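Local coordinates for putative membrane protein COG4129 (Clostridium difficile, PDB 3KMI) that is of unknown function but probably takes part in exporting aromatic acids across the cell membrane, this chain being its C-terminal helical domain, at residues 97-108 with 153-164. Residues are numbered along the deposited sequence; the frame is centred on the assembly and turned at random. Where two conformers were deposited one is given.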
ATOM      1  N   GLN A  97       7.876  14.108  -2.805  1.00  9.21           N
ATOM      2  CA  GLN A  97       9.227  13.905  -3.353  1.00 10.96           C
ATOM      3  C   GLN A  97       9.418  14.429  -4.785  1.00 11.81           C
ATOM      4  O   GLN A  97      10.543  14.537  -5.237  1.00 12.42           O
ATOM      5  CB  GLN A  97       9.623  12.431  -3.272  1.00 11.06           C
ATOM      6  CG  GLN A  97       9.859  11.943  -1.852  1.00 14.13           C
ATOM      7  CD  GLN A  97      10.035  10.425  -1.798  1.00 17.75           C
ATOM      8  OE1 GLN A  97       9.224   9.731  -1.219  1.00 19.63           O
ATOM      9  NE2 GLN A  97      11.085   9.921  -2.424  1.00 19.09           N
ATOM     10  N   LEU A  98       8.338  14.741  -5.502  1.00 12.52           N
ATOM     11  CA  LEU A  98       8.475  15.229  -6.903  1.00 12.90           C
ATOM     12  C   LEU A  98       9.325  16.492  -6.997  1.00 13.99           C
ATOM     13  O   LEU A  98       9.162  17.401  -6.188  1.00 14.66           O
ATOM     14  CB  LEU A  98       7.098  15.471  -7.545  1.00 12.56           C
ATOM     15  CG  LEU A  98       6.268  14.207  -7.822  1.00 11.80           C
ATOM     16  CD1 LEU A  98       4.822  14.545  -8.058  1.00 11.57           C
ATOM     17  CD2 LEU A  98       6.784  13.391  -8.999  1.00 12.19           C
ATOM     18  N   ASN A  99      10.210  16.523  -8.000  1.00 15.74           N
ATOM     19  CA  ASN A  99      11.160  17.626  -8.290  1.00 16.27           C
ATOM     20  C   ASN A  99      10.656  18.583  -9.383  1.00 15.38           C
ATOM     21  O   ASN A  99      11.223  19.672  -9.577  1.00 16.36           O
ATOM     22  CB  ASN A  99      12.499  17.064  -8.823  1.00 17.53           C
ATOM     23  CG  ASN A  99      13.269  16.254  -7.810  1.00 21.24           C
ATOM     24  OD1 ASN A  99      12.820  15.198  -7.363  1.00 27.67           O
ATOM     25  ND2 ASN A  99      14.476  16.719  -7.478  1.00 26.16           N
ATOM     26  N   SER A 100       9.620  18.170 -10.110  1.00 13.02           N
ATOM     27  CA  SER A 100       9.223  18.815 -11.380  1.00 11.96           C
ATOM     28  C   SER A 100       7.739  18.417 -11.555  1.00 10.23           C
ATOM     29  O   SER A 100       7.300  17.447 -10.936  1.00  9.60           O
ATOM     30  CB  SER A 100      10.078  18.198 -12.493  1.00  9.92           C
ATOM     31  OG  SER A 100       9.908  18.819 -13.753  1.00 16.26           O
ATOM     32  N   THR A 101       6.985  19.124 -12.387  1.00  8.76           N
ATOM     33  CA  THR A 101       5.638  18.676 -12.737  1.00  8.16           C
ATOM     34  C   THR A 101       5.554  18.476 -14.245  1.00  7.59           C
ATOM     35  O   THR A 101       5.019  19.348 -14.940  1.00  7.39           O
ATOM     36  CB  THR A 101       4.554  19.693 -12.301  1.00  8.84           C
ATOM     37  OG1 THR A 101       4.800  20.094 -10.954  1.00 10.56           O
ATOM     38  CG2 THR A 101       3.140  19.086 -12.383  1.00  8.31           C
ATOM     39  N   PRO A 102       6.095  17.349 -14.778  1.00  6.61           N
ATOM     40  CA  PRO A 102       6.008  17.147 -16.253  1.00  6.34           C
ATOM     41  C   PRO A 102       4.549  16.857 -16.736  1.00  5.64           C
ATOM     42  O   PRO A 102       3.671  16.704 -15.910  1.00  5.29           O
ATOM     43  CB  PRO A 102       6.915  15.939 -16.479  1.00  6.52           C
ATOM     44  CG  PRO A 102       6.848  15.188 -15.196  1.00  5.91           C
ATOM     45  CD  PRO A 102       6.860  16.265 -14.138  1.00  6.78           C
ATOM     46  N   PRO A 103       4.298  16.806 -18.062  1.00  5.62           N
ATOM     47  CA  PRO A 103       2.943  16.599 -18.536  1.00  5.50           C
ATOM     48  C   PRO A 103       2.276  15.383 -17.938  1.00  5.52           C
ATOM     49  O   PRO A 103       1.121  15.469 -17.591  1.00  5.54           O
ATOM     50  CB  PRO A 103       3.136  16.415 -20.047  1.00  4.89           C
ATOM     51  CG  PRO A 103       4.255  17.276 -20.337  1.00  6.38           C
ATOM     52  CD  PRO A 103       5.203  17.093 -19.191  1.00  5.79           C
ATOM     53  N   GLN A 104       2.998  14.274 -17.790  1.00  5.13           N
ATOM     54  CA  GLN A 104       2.411  13.055 -17.193  1.00  6.29           C
ATOM     55  C   GLN A 104       1.983  13.229 -15.723  1.00  5.45           C
ATOM     56  O   GLN A 104       1.025  12.606 -15.284  1.00  4.22           O
ATOM     57  CB  GLN A 104       3.360  11.865 -17.337  1.00  7.28           C
ATOM     58  CG  GLN A 104       3.489  11.293 -18.760  1.00 11.05           C
ATOM     59  CD  GLN A 104       2.146  10.868 -19.373  1.00 18.52           C
ATOM     60  OE1 GLN A 104       1.814  11.249 -20.503  1.00 25.09           O
ATOM     61  NE2 GLN A 104       1.374  10.083 -18.633  1.00 20.06           N
ATOM     62  N   ALA A 105       2.700  14.082 -14.984  1.00  3.73           N
ATOM     63  CA  ALA A 105       2.302  14.472 -13.621  1.00  3.09           C
ATOM     64  C   ALA A 105       1.015  15.284 -13.637  1.00  2.79           C
ATOM     65  O   ALA A 105       0.122  15.047 -12.838  1.00  2.97           O
ATOM     66  CB  ALA A 105       3.455  15.266 -12.916  1.00  2.00           C
ATOM     67  N   HIS A 106       0.911  16.248 -14.553  1.00  4.18           N
ATOM     68  CA  HIS A 106      -0.337  16.990 -14.755  1.00  4.87           C
ATOM     69  C   HIS A 106      -1.499  16.030 -15.096  1.00  6.59           C
ATOM     70  O   HIS A 106      -2.596  16.223 -14.624  1.00  7.64           O
ATOM     71  CB  HIS A 106      -0.154  18.028 -15.865  1.00  4.19           C
ATOM     72  CG  HIS A 106       0.631  19.236 -15.451  1.00  2.25           C
ATOM     73  ND1 HIS A 106       0.103  20.224 -14.644  1.00  3.21           N
ATOM     74  CD2 HIS A 106       1.877  19.651 -15.787  1.00  2.23           C
ATOM     75  CE1 HIS A 106       0.997  21.182 -14.477  1.00  3.16           C
ATOM     76  NE2 HIS A 106       2.083  20.859 -15.160  1.00  2.11           N
ATOM     77  N   ILE A 107      -1.241  14.993 -15.886  1.00  6.98           N
ATOM     78  CA  ILE A 107      -2.282  14.022 -16.258  1.00  8.16           C
ATOM     79  C   ILE A 107      -2.693  13.175 -15.024  1.00  8.46           C
ATOM     80  O   ILE A 107      -3.881  12.912 -14.811  1.00  7.86           O
ATOM     81  CB  ILE A 107      -1.829  13.155 -17.456  1.00  8.31           C
ATOM     82  CG1 ILE A 107      -1.897  13.983 -18.749  1.00  9.48           C
ATOM     83  CG2 ILE A 107      -2.694  11.858 -17.615  1.00  8.01           C
ATOM     84  CD1 ILE A 107      -1.041  13.420 -19.858  1.00 14.74           C
ATOM     85  N   LEU A 108      -1.699  12.773 -14.229  1.00  8.05           N
ATOM     86  CA  LEU A 108      -1.932  12.072 -12.980  1.00  7.87           C
ATOM     87  C   LEU A 108      -2.788  12.927 -12.040  1.00  7.80           C
ATOM     88  O   LEU A 108      -3.768  12.455 -11.431  1.00  7.98           O
ATOM     89  CB  LEU A 108      -0.599  11.727 -12.287  1.00  8.06           C
ATOM     90  CG  LEU A 108      -0.848  11.083 -10.920  1.00  8.77           C
ATOM     91  CD1 LEU A 108      -1.575   9.745 -11.137  1.00 11.74           C
ATOM     92  CD2 LEU A 108       0.433  10.918 -10.125  1.00 12.46           C
ATOM     93  N   ASN A 153      11.809  10.983 -10.864  0.50 10.08           N
ATOM     94  CA  ASN A 153      10.503  11.652 -10.884  0.50 10.16           C
ATOM     95  C   ASN A 153       9.470  10.727 -11.480  0.50 10.15           C
ATOM     96  O   ASN A 153       8.324  10.694 -11.046  0.50  9.77           O
ATOM     97  CB  ASN A 153      10.549  12.929 -11.719  0.50 10.37           C
ATOM     98  CG  ASN A 153      10.997  14.130 -10.926  0.50 11.80           C
ATOM     99  OD1 ASN A 153      10.279  14.618 -10.043  0.50 12.58           O
ATOM    100  ND2 ASN A 153      12.183  14.639 -11.251  0.50 14.47           N
ATOM    101  N   ARG A 154       9.901   9.980 -12.491  0.50  9.98           N
ATOM    102  CA  ARG A 154       9.042   9.037 -13.182  0.50  9.93           C
ATOM    103  C   ARG A 154       8.690   7.880 -12.275  0.50  9.92           C
ATOM    104  O   ARG A 154       7.509   7.540 -12.136  0.50 10.46           O
ATOM    105  CB  ARG A 154       9.737   8.532 -14.449  0.50  9.86           C
ATOM    106  CG  ARG A 154       9.942   9.621 -15.470  0.50  9.85           C
ATOM    107  CD  ARG A 154       9.035   9.444 -16.654  0.50  9.88           C
ATOM    108  NE  ARG A 154       9.572   8.532 -17.661  0.50  7.72           N
ATOM    109  CZ  ARG A 154       9.165   7.277 -17.813  0.50  7.69           C
ATOM    110  NH1 ARG A 154       8.219   6.790 -17.018  0.50  6.66           N
ATOM    111  NH2 ARG A 154       9.698   6.516 -18.757  0.50  4.88           N
ATOM    112  N   ALA A 155       9.703   7.277 -11.653  1.00  9.88           N
ATOM    113  CA  ALA A 155       9.448   6.225 -10.688  1.00  9.92           C
ATOM    114  C   ALA A 155       8.473   6.645  -9.608  1.00  9.01           C
ATOM    115  O   ALA A 155       7.610   5.857  -9.244  1.00  9.75           O
ATOM    116  CB  ALA A 155      10.772   5.674 -10.084  1.00  9.61           C
ATOM    117  N   ILE A 156       8.585   7.870  -9.094  1.00  9.16           N
ATOM    118  CA  ILE A 156       7.608   8.356  -8.103  1.00 10.20           C
ATOM    119  C   ILE A 156       6.188   8.330  -8.673  1.00  9.93           C
ATOM    120  O   ILE A 156       5.235   7.934  -7.993  1.00 10.99           O
ATOM    121  CB  ILE A 156       7.903   9.805  -7.646  1.00  9.96           C
ATOM    122  CG1 ILE A 156       9.129   9.836  -6.755  1.00 13.17           C
ATOM    123  CG2 ILE A 156       6.743  10.376  -6.880  1.00 11.18           C
ATOM    124  CD1 ILE A 156       9.630  11.267  -6.530  1.00 16.83           C
ATOM    125  N   LEU A 157       6.051   8.757  -9.922  1.00  9.89           N
ATOM    126  CA  LEU A 157       4.746   8.827 -10.551  1.00  9.64           C
ATOM    127  C   LEU A 157       4.212   7.413 -10.722  1.00  9.77           C
ATOM    128  O   LEU A 157       3.037   7.184 -10.570  1.00 10.13           O
ATOM    129  CB  LEU A 157       4.831   9.549 -11.925  1.00  8.87           C
ATOM    130  CG  LEU A 157       5.250  11.025 -11.935  1.00  9.71           C
ATOM    131  CD1 LEU A 157       5.426  11.635 -13.377  1.00  9.01           C
ATOM    132  CD2 LEU A 157       4.243  11.870 -11.159  1.00  6.50           C
ATOM    133  N   PHE A 158       5.074   6.461 -11.026  0.50  9.77           N
ATOM    134  CA  PHE A 158       4.596   5.091 -11.202  0.50 10.30           C
ATOM    135  C   PHE A 158       4.170   4.448  -9.869  0.50  9.97           C
ATOM    136  O   PHE A 158       3.225   3.648  -9.830  0.50 10.37           O
ATOM    137  CB  PHE A 158       5.641   4.220 -11.905  0.50 10.43           C
ATOM    138  CG  PHE A 158       5.067   2.976 -12.507  0.50 10.60           C
ATOM    139  CD1 PHE A 158       4.446   3.017 -13.750  0.50 10.27           C
ATOM    140  CD2 PHE A 158       5.126   1.774 -11.831  0.50 11.30           C
ATOM    141  CE1 PHE A 158       3.898   1.882 -14.306  0.50 10.94           C
ATOM    142  CE2 PHE A 158       4.585   0.625 -12.381  0.50 12.19           C
ATOM    143  CZ  PHE A 158       3.974   0.680 -13.626  0.50 12.91           C
ATOM    144  N   LEU A 159       4.865   4.802  -8.790  1.00  9.22           N
ATOM    145  CA  LEU A 159       4.489   4.319  -7.445  1.00  9.67           C
ATOM    146  C   LEU A 159       3.132   4.871  -7.011  1.00  9.24           C
ATOM    147  O   LEU A 159       2.379   4.189  -6.271  1.00  8.62           O
ATOM    148  CB  LEU A 159       5.562   4.657  -6.393  1.00  8.38           C
ATOM    149  CG  LEU A 159       6.931   3.970  -6.488  1.00  8.19           C
ATOM    150  CD1 LEU A 159       8.017   4.861  -5.921  1.00  6.18           C
ATOM    151  CD2 LEU A 159       6.903   2.627  -5.831  1.00  7.02           C
ATOM    152  N   CYS A 160       2.846   6.101  -7.443  1.00  9.93           N
ATOM    153  CA  CYS A 160       1.491   6.687  -7.260  1.00  9.92           C
ATOM    154  C   CYS A 160       0.383   5.836  -7.896  1.00 11.41           C
ATOM    155  O   CYS A 160      -0.649   5.599  -7.271  1.00 11.66           O
ATOM    156  CB  CYS A 160       1.450   8.100  -7.788  1.00  9.81           C
ATOM    157  SG  CYS A 160       2.361   9.223  -6.716  1.00 11.21           S
ATOM    158  N   LEU A 161       0.617   5.355  -9.124  1.00 11.14           N
ATOM    159  CA  LEU A 161      -0.358   4.507  -9.817  1.00 11.93           C
ATOM    160  C   LEU A 161      -0.609   3.205  -9.059  1.00 11.38           C
ATOM    161  O   LEU A 161      -1.761   2.720  -8.992  1.00 11.74           O
ATOM    162  CB  LEU A 161       0.083   4.204 -11.265  1.00 11.52           C
ATOM    163  CG  LEU A 161       0.299   5.434 -12.148  1.00 12.01           C
ATOM    164  CD1 LEU A 161       0.573   5.013 -13.577  1.00 15.18           C
ATOM    165  CD2 LEU A 161      -0.911   6.333 -12.075  1.00 13.71           C
ATOM    166  N   THR A 162       0.451   2.657  -8.459  1.00 11.08           N
ATOM    167  CA  THR A 162       0.303   1.466  -7.630  1.00 10.46           C
ATOM    168  C   THR A 162      -0.654   1.714  -6.482  1.00  9.31           C
ATOM    169  O   THR A 162      -1.560   0.918  -6.241  1.00 10.00           O
ATOM    170  CB  THR A 162       1.666   0.943  -7.113  1.00 10.77           C
ATOM    171  OG1 THR A 162       2.461   0.549  -8.244  1.00 10.86           O
ATOM    172  CG2 THR A 162       1.458  -0.240  -6.258  1.00 11.17           C
ATOM    173  N   GLU A 163      -0.455   2.811  -5.777  1.00  8.56           N
ATOM    174  CA  GLU A 163      -1.308   3.162  -4.631  1.00  9.61           C
ATOM    175  C   GLU A 163      -2.748   3.434  -5.096  1.00  8.61           C
ATOM    176  O   GLU A 163      -3.719   2.953  -4.490  1.00  8.85           O
ATOM    177  CB  GLU A 163      -0.745   4.382  -3.882  1.00  8.61           C
ATOM    178  CG  GLU A 163       0.605   4.108  -3.219  1.00 10.23           C
ATOM    179  CD  GLU A 163       0.560   2.971  -2.182  1.00 10.26           C
ATOM    180  OE1 GLU A 163      -0.424   2.828  -1.412  1.00  8.41           O
ATOM    181  OE2 GLU A 163       1.538   2.204  -2.137  1.00 14.79           O
ATOM    182  N   LEU A 164      -2.877   4.131  -6.218  1.00  8.85           N
ATOM    183  CA  LEU A 164      -4.188   4.446  -6.750  1.00  9.60           C
ATOM    184  C   LEU A 164      -4.996   3.222  -7.156  1.00  9.82           C
ATOM    185  O   LEU A 164      -6.218   3.246  -7.079  1.00 11.07           O
ATOM    186  CB  LEU A 164      -4.090   5.438  -7.922  1.00  9.94           C
ATOM    187  CG  LEU A 164      -3.760   6.882  -7.541  1.00 10.05           C
ATOM    188  CD1 LEU A 164      -3.606   7.660  -8.888  1.00 11.07           C
ATOM    189  CD2 LEU A 164      -4.905   7.531  -6.700  1.00  7.57           C
TER
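Q97 rests its CB on the CD1 tip of I156, and the chain then passes over helix 153-164 as an irregular loop. The end of the L98 side chain comes in against that helix, its CD2 meeting I156 CG2 and L157 CD2, both at 3.7 Å; a branched leucine suits a place where it must lie against two neighbouring side chains at once. At N99 the backbone takes over: its N donates to OD1 of N153, in one of the two conformers of that residue, at 2.8 Å, nearly straight (165°), in the carbonyl plane and on a lone pair. An asparagine suits the place because its carbonyl oxygen can accept a bond from a loop N-H, while its ND2 makes a weak bond back to the carbonyl of T149. P102, at the N-cap position, offers L157 CD1 the apolar surface of its ring, and its carbonyl oxygen accepts the N-H of H106 as helix 103-108 begins. The small methyl of A105 lets L157 come close, CB to CD2 at 3.9 Å; A105 also touches I32 of helix 7-33. L108, with CG anti to its backbone N (chi1 176°), reaches across to the other helix: CD2 touches C160 CB, whereas CD1 meets L161 CD2 at 3.6 Å and L164 CD1 at 3.7 Å. With L157 completing the hole, this is a single knob-into-hole between segments whose axes run 19° from parallel, as in neighbouring helices of an all-helical bundle.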